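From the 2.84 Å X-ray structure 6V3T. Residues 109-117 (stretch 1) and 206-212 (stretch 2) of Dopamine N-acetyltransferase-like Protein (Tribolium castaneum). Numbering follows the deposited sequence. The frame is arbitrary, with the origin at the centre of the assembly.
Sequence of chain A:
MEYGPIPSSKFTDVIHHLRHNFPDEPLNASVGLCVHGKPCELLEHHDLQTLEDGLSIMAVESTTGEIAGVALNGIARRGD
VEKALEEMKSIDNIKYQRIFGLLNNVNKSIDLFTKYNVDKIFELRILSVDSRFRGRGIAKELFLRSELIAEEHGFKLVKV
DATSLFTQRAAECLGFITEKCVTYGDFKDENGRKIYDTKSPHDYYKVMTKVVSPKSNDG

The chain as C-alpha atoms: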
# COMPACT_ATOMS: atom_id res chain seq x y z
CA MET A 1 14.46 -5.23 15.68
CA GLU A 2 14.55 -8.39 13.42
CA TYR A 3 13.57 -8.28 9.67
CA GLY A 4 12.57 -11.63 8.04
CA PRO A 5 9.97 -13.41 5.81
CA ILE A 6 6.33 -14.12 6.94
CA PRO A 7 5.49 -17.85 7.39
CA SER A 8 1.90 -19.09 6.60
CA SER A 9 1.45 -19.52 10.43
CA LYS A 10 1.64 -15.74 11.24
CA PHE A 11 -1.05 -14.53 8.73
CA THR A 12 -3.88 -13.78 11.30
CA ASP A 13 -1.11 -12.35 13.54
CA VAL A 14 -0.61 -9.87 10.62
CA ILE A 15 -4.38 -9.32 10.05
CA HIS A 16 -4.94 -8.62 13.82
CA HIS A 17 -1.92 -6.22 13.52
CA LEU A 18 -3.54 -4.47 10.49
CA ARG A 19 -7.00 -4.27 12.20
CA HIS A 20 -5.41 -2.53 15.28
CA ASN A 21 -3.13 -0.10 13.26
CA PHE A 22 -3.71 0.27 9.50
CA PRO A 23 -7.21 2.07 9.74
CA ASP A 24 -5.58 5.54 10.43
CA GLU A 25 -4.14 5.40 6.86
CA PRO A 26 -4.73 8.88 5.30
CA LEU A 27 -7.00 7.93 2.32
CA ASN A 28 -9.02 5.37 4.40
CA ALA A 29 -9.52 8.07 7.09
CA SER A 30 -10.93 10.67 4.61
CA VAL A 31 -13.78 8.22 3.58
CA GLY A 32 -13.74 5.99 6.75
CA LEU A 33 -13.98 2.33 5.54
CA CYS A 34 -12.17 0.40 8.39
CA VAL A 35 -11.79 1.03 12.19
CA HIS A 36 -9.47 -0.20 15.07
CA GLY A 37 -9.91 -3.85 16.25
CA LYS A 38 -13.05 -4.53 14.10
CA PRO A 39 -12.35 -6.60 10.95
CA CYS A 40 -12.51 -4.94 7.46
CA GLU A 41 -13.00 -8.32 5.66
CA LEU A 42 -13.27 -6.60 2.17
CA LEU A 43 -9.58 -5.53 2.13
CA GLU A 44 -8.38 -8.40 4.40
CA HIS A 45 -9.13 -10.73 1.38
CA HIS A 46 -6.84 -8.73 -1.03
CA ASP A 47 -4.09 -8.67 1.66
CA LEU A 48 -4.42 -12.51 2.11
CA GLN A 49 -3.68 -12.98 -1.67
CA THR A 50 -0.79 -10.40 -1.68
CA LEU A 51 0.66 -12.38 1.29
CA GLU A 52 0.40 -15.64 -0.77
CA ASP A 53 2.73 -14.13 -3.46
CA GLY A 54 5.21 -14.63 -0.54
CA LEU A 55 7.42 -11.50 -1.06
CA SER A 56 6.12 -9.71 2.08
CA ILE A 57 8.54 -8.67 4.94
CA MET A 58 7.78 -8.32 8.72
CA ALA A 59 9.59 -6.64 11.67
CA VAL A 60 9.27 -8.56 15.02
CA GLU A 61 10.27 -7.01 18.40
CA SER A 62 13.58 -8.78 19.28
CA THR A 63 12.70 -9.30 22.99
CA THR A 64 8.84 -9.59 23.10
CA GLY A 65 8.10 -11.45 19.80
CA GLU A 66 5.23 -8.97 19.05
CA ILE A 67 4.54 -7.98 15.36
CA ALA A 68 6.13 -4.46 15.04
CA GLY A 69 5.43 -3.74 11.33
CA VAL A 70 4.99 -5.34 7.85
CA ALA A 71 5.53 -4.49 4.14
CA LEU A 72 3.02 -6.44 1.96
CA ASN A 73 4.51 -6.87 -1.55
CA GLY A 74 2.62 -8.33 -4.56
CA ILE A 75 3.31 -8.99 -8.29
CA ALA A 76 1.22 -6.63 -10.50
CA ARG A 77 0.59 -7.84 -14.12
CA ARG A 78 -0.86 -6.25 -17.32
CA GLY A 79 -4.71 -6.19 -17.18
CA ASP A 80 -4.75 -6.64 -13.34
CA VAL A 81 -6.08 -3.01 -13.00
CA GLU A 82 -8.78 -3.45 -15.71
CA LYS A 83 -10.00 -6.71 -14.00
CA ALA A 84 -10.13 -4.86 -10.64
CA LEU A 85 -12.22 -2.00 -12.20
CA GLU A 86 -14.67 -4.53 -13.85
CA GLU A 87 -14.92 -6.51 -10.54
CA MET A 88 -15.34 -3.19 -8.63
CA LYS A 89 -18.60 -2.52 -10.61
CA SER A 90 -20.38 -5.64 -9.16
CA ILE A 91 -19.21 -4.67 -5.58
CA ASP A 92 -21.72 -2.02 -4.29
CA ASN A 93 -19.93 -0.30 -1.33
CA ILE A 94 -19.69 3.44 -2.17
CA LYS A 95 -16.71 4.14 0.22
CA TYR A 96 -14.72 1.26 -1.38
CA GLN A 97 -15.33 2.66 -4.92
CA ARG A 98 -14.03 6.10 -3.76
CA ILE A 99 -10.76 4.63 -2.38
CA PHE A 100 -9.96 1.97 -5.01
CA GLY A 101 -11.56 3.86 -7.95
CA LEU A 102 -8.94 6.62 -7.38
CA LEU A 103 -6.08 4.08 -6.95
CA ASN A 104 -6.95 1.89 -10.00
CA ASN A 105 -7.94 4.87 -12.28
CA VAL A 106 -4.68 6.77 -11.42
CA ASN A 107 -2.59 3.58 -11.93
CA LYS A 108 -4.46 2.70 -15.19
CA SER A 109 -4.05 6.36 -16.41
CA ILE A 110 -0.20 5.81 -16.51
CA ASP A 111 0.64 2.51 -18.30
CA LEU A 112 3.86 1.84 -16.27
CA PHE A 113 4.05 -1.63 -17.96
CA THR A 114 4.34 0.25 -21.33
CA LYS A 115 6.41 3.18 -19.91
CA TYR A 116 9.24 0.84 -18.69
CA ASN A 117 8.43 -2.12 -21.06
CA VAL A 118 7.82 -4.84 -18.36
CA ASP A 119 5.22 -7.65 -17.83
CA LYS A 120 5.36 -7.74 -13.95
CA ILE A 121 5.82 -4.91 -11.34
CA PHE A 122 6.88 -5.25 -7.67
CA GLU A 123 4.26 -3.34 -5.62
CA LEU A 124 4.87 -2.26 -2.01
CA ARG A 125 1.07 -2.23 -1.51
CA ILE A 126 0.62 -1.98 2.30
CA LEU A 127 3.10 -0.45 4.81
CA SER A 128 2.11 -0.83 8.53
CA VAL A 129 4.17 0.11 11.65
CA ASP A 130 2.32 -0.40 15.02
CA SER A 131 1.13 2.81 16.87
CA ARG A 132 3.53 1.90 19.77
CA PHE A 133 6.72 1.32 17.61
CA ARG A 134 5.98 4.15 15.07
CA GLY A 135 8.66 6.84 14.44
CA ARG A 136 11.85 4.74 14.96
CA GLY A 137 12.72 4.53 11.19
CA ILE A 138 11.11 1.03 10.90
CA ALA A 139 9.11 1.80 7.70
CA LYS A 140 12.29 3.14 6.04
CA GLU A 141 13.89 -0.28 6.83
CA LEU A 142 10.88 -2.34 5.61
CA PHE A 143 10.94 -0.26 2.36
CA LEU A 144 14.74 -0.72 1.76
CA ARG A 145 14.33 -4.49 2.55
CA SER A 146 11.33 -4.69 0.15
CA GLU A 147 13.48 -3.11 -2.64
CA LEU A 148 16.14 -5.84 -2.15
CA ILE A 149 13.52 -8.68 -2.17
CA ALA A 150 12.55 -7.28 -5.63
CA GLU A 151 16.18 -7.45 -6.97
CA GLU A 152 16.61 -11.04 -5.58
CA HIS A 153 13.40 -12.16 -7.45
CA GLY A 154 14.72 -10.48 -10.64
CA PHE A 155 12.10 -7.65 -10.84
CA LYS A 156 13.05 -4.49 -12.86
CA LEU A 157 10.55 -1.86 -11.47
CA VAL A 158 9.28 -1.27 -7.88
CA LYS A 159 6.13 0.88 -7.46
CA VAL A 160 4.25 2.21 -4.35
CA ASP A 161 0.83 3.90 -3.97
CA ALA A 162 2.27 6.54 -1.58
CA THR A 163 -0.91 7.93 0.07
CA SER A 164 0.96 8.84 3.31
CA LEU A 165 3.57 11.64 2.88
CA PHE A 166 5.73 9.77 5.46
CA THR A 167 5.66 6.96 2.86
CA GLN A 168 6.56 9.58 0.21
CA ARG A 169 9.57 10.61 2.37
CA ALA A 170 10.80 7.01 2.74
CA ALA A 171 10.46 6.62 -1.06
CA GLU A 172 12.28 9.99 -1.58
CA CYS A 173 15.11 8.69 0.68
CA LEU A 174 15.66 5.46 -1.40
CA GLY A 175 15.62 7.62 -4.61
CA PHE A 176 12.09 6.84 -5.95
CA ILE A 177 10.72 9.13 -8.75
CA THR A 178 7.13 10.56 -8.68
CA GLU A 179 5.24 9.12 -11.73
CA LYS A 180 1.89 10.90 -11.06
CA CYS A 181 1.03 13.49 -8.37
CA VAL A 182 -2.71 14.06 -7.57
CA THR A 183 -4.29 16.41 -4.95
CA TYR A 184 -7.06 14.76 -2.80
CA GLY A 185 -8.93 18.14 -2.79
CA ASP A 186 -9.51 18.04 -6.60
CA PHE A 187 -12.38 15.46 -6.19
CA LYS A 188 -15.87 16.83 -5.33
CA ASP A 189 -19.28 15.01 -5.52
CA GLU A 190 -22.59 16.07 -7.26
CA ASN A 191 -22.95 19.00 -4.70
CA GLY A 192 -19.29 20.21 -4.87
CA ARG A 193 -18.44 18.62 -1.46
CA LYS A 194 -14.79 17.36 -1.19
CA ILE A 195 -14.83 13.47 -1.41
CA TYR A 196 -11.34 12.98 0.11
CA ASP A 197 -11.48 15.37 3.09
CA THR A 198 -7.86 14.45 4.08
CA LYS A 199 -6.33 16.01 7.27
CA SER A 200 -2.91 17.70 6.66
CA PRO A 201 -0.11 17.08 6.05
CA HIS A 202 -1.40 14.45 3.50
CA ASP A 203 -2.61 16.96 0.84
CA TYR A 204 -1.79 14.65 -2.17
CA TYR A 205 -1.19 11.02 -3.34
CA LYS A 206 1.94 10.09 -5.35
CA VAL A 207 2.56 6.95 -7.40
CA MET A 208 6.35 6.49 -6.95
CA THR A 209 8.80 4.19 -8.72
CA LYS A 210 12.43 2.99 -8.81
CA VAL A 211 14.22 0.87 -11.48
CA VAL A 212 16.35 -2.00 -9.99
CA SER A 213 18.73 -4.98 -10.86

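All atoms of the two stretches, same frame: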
# COMPACT_ATOMS: atom_id res chain seq x y z
N SER A 109 -4.26 5.11 -15.63
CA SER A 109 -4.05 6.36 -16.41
C SER A 109 -2.57 6.60 -16.69
O SER A 109 -2.30 7.54 -17.44
CB SER A 109 -4.66 7.54 -15.72
OG SER A 109 -3.86 7.98 -14.64
N ILE A 110 -1.64 5.83 -16.10
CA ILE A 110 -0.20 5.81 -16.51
C ILE A 110 0.21 4.35 -16.71
O ILE A 110 0.47 3.67 -15.72
CB ILE A 110 0.74 6.52 -15.52
CG1 ILE A 110 0.11 6.75 -14.14
CG2 ILE A 110 1.28 7.81 -16.11
CD1 ILE A 110 0.52 5.74 -13.10
N ASP A 111 0.22 3.88 -17.95
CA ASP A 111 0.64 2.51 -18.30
C ASP A 111 2.13 2.42 -17.95
O ASP A 111 2.96 2.83 -18.79
CB ASP A 111 0.32 2.22 -19.78
CG ASP A 111 0.34 0.75 -20.18
OD1 ASP A 111 0.62 -0.10 -19.32
OD2 ASP A 111 0.08 0.48 -21.36
N LEU A 112 2.45 1.99 -16.72
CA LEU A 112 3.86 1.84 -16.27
C LEU A 112 4.46 0.65 -17.01
O LEU A 112 5.64 0.75 -17.42
CB LEU A 112 3.93 1.67 -14.75
CG LEU A 112 3.71 2.94 -13.91
CD1 LEU A 112 3.88 2.66 -12.42
CD2 LEU A 112 4.65 4.06 -14.34
N PHE A 113 3.66 -0.41 -17.20
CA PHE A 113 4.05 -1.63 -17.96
C PHE A 113 4.58 -1.23 -19.34
O PHE A 113 5.58 -1.81 -19.77
CB PHE A 113 2.88 -2.60 -18.12
CG PHE A 113 2.41 -3.19 -16.82
CD1 PHE A 113 3.15 -4.18 -16.19
CD2 PHE A 113 1.25 -2.74 -16.21
CE1 PHE A 113 2.73 -4.73 -14.99
CE2 PHE A 113 0.83 -3.29 -15.02
CZ PHE A 113 1.57 -4.28 -14.40
N THR A 114 3.92 -0.27 -20.00
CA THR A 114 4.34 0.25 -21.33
C THR A 114 5.50 1.22 -21.13
O THR A 114 6.48 1.11 -21.87
CB THR A 114 3.16 0.88 -22.09
OG1 THR A 114 2.26 -0.17 -22.44
CG2 THR A 114 3.58 1.63 -23.33
N LYS A 115 5.40 2.12 -20.15
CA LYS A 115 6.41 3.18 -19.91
C LYS A 115 7.80 2.55 -19.79
O LYS A 115 8.73 3.08 -20.41
CB LYS A 115 6.10 3.98 -18.64
CG LYS A 115 7.00 5.18 -18.43
CD LYS A 115 6.41 6.22 -17.51
CE LYS A 115 7.28 7.44 -17.35
NZ LYS A 115 8.19 7.31 -16.20
N TYR A 116 7.94 1.47 -19.03
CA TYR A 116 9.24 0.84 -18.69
C TYR A 116 9.39 -0.51 -19.41
O TYR A 116 10.41 -1.20 -19.18
CB TYR A 116 9.37 0.69 -17.17
CG TYR A 116 9.49 2.02 -16.47
CD1 TYR A 116 10.67 2.73 -16.50
CD2 TYR A 116 8.41 2.58 -15.81
CE1 TYR A 116 10.80 3.96 -15.87
CE2 TYR A 116 8.51 3.81 -15.17
CZ TYR A 116 9.71 4.50 -15.20
OH TYR A 116 9.84 5.71 -14.59
N ASN A 117 8.42 -0.87 -20.25
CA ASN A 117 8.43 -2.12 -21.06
C ASN A 117 8.70 -3.32 -20.15
O ASN A 117 9.80 -3.88 -20.23
CB ASN A 117 9.46 -2.02 -22.18
CG ASN A 117 9.56 -3.31 -22.97
OD1 ASN A 117 8.64 -4.12 -22.96
ND2 ASN A 117 10.70 -3.52 -23.62
N LYS A 206 0.92 10.31 -4.31
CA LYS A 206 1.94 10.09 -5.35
C LYS A 206 2.03 8.61 -5.62
O LYS A 206 2.13 7.84 -4.65
CB LYS A 206 3.31 10.57 -4.89
CG LYS A 206 3.56 12.06 -5.00
CD LYS A 206 4.81 12.44 -4.27
CE LYS A 206 5.31 13.82 -4.60
NZ LYS A 206 6.65 14.01 -4.00
N VAL A 207 1.99 8.23 -6.90
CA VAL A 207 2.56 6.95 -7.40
C VAL A 207 4.05 7.19 -7.60
O VAL A 207 4.41 8.19 -8.25
CB VAL A 207 1.84 6.46 -8.66
CG1 VAL A 207 2.53 5.25 -9.28
CG2 VAL A 207 0.39 6.12 -8.36
N MET A 208 4.88 6.34 -7.00
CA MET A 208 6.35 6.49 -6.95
C MET A 208 6.99 5.16 -7.34
O MET A 208 6.36 4.11 -7.14
CB MET A 208 6.81 6.91 -5.55
CG MET A 208 6.11 8.16 -5.05
SD MET A 208 6.74 8.82 -3.49
CE MET A 208 8.20 9.69 -4.07
N THR A 209 8.20 5.23 -7.87
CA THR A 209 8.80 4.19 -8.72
C THR A 209 10.32 4.26 -8.61
O THR A 209 10.86 5.38 -8.56
CB THR A 209 8.31 4.40 -10.16
OG1 THR A 209 7.23 3.49 -10.31
CG2 THR A 209 9.38 4.18 -11.21
N LYS A 210 10.97 3.10 -8.60
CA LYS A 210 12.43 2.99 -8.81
C LYS A 210 12.71 1.80 -9.71
O LYS A 210 11.98 0.79 -9.59
CB LYS A 210 13.16 2.84 -7.48
CG LYS A 210 14.60 3.34 -7.51
CD LYS A 210 15.37 2.98 -6.28
CE LYS A 210 16.84 3.33 -6.39
NZ LYS A 210 17.67 2.31 -5.69
N VAL A 211 13.73 1.93 -10.55
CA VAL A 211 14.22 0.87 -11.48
C VAL A 211 15.40 0.17 -10.79
O VAL A 211 16.23 0.87 -10.21
CB VAL A 211 14.63 1.50 -12.83
CG1 VAL A 211 14.85 0.44 -13.90
CG2 VAL A 211 13.62 2.54 -13.31
N VAL A 212 15.46 -1.17 -10.86
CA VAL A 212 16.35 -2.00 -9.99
C VAL A 212 17.16 -3.00 -10.84
O VAL A 212 17.26 -2.75 -12.06
CB VAL A 212 15.49 -2.67 -8.89
CG1 VAL A 212 14.61 -1.65 -8.17
CG2 VAL A 212 14.65 -3.80 -9.45

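The centre of this contact is apolar. I110, just before a short helix (112-115), L112 in its first turn and Y116 just after it lie against one side of the strand 206-211. V207, T209 and V211 point toward the helix stretch, as alternate residues of an extended strand do. M208 and K210, between them, point away and make no contact.

V207 receives two side chains. I110 CD1 lies 4.3 Å from V207 CG1, and L112 CD1 lies 4.3 Å from the same V207 CG1. One methyl of the valine therefore serves both neighbours. These are loose van der Waals approaches. I110 has chi1 at 16° and chi2 at 100°, both between the usual wells. At 2.84 Å resolution, such angles should be read with caution.

L112 also reaches the next inward-facing residue of the strand. Its CD1 is 4.0 Å from T209 OG1. This is a carbon-to-hydroxyl packing contact, not a hydrogen bond. L112 is in the m, t rotamer, which extends CD1 toward the strand and lets it touch both V207 and T209. L112, V207 and T209 are all buried.

The backbones stay well apart. The CA atoms of I110 and V207 are 9.6 Å apart, those of L112 and T209 are 9.3 Å apart, and those of Y116 and V211 are 8.8 Å apart. Side chains span this gap. The order of the pairs shows that both stretches advance in the same direction along the contact. No hydrogen bond crosses between them, and the total buried surface is a modest 212 Å².

Y116 carries the contact outward. Its OH is 3.7 Å from T209 CG2, and its CE1 is 4.1 Å from V211 CG2. Both methyl groups meet the ring obliquely. Y116 has the largest area covered by the other stretch, 49 Å², with T209 close behind at 46 Å². V211 is exposed and only 24 Å² of it is covered by the other stretch, less than for V207 or T209.

The tyrosine hydroxyl begins the polar edge. K115 NZ gives a weak hydrogen bond to Y116 OH at 2.8 Å. Both atoms also have hydrogen-bond partners elsewhere in the structure. K115 points toward the strand, but its side chain comes no nearer than 6.0 Å and makes no contact with it.

Farther out, the helix ends are held by bonds within stretch 1. D111 is the N-cap. T114 N gives a weak capping bond to D111 OD1 at 3.4 Å, and T114 OG1 donates to D111 OD2 at 2.5 Å. Both carboxylate oxygens are thus used. In the backbone, K115 N bonds to D111 O at 2.9 Å and Y116 N to L112 O at 2.9 Å. At the other end, N117 has positive phi and closes a Schellman motif, with a weak bond from N117 N to T114 O at 3.2 Å. D111, T114 and N117 do not touch the strand.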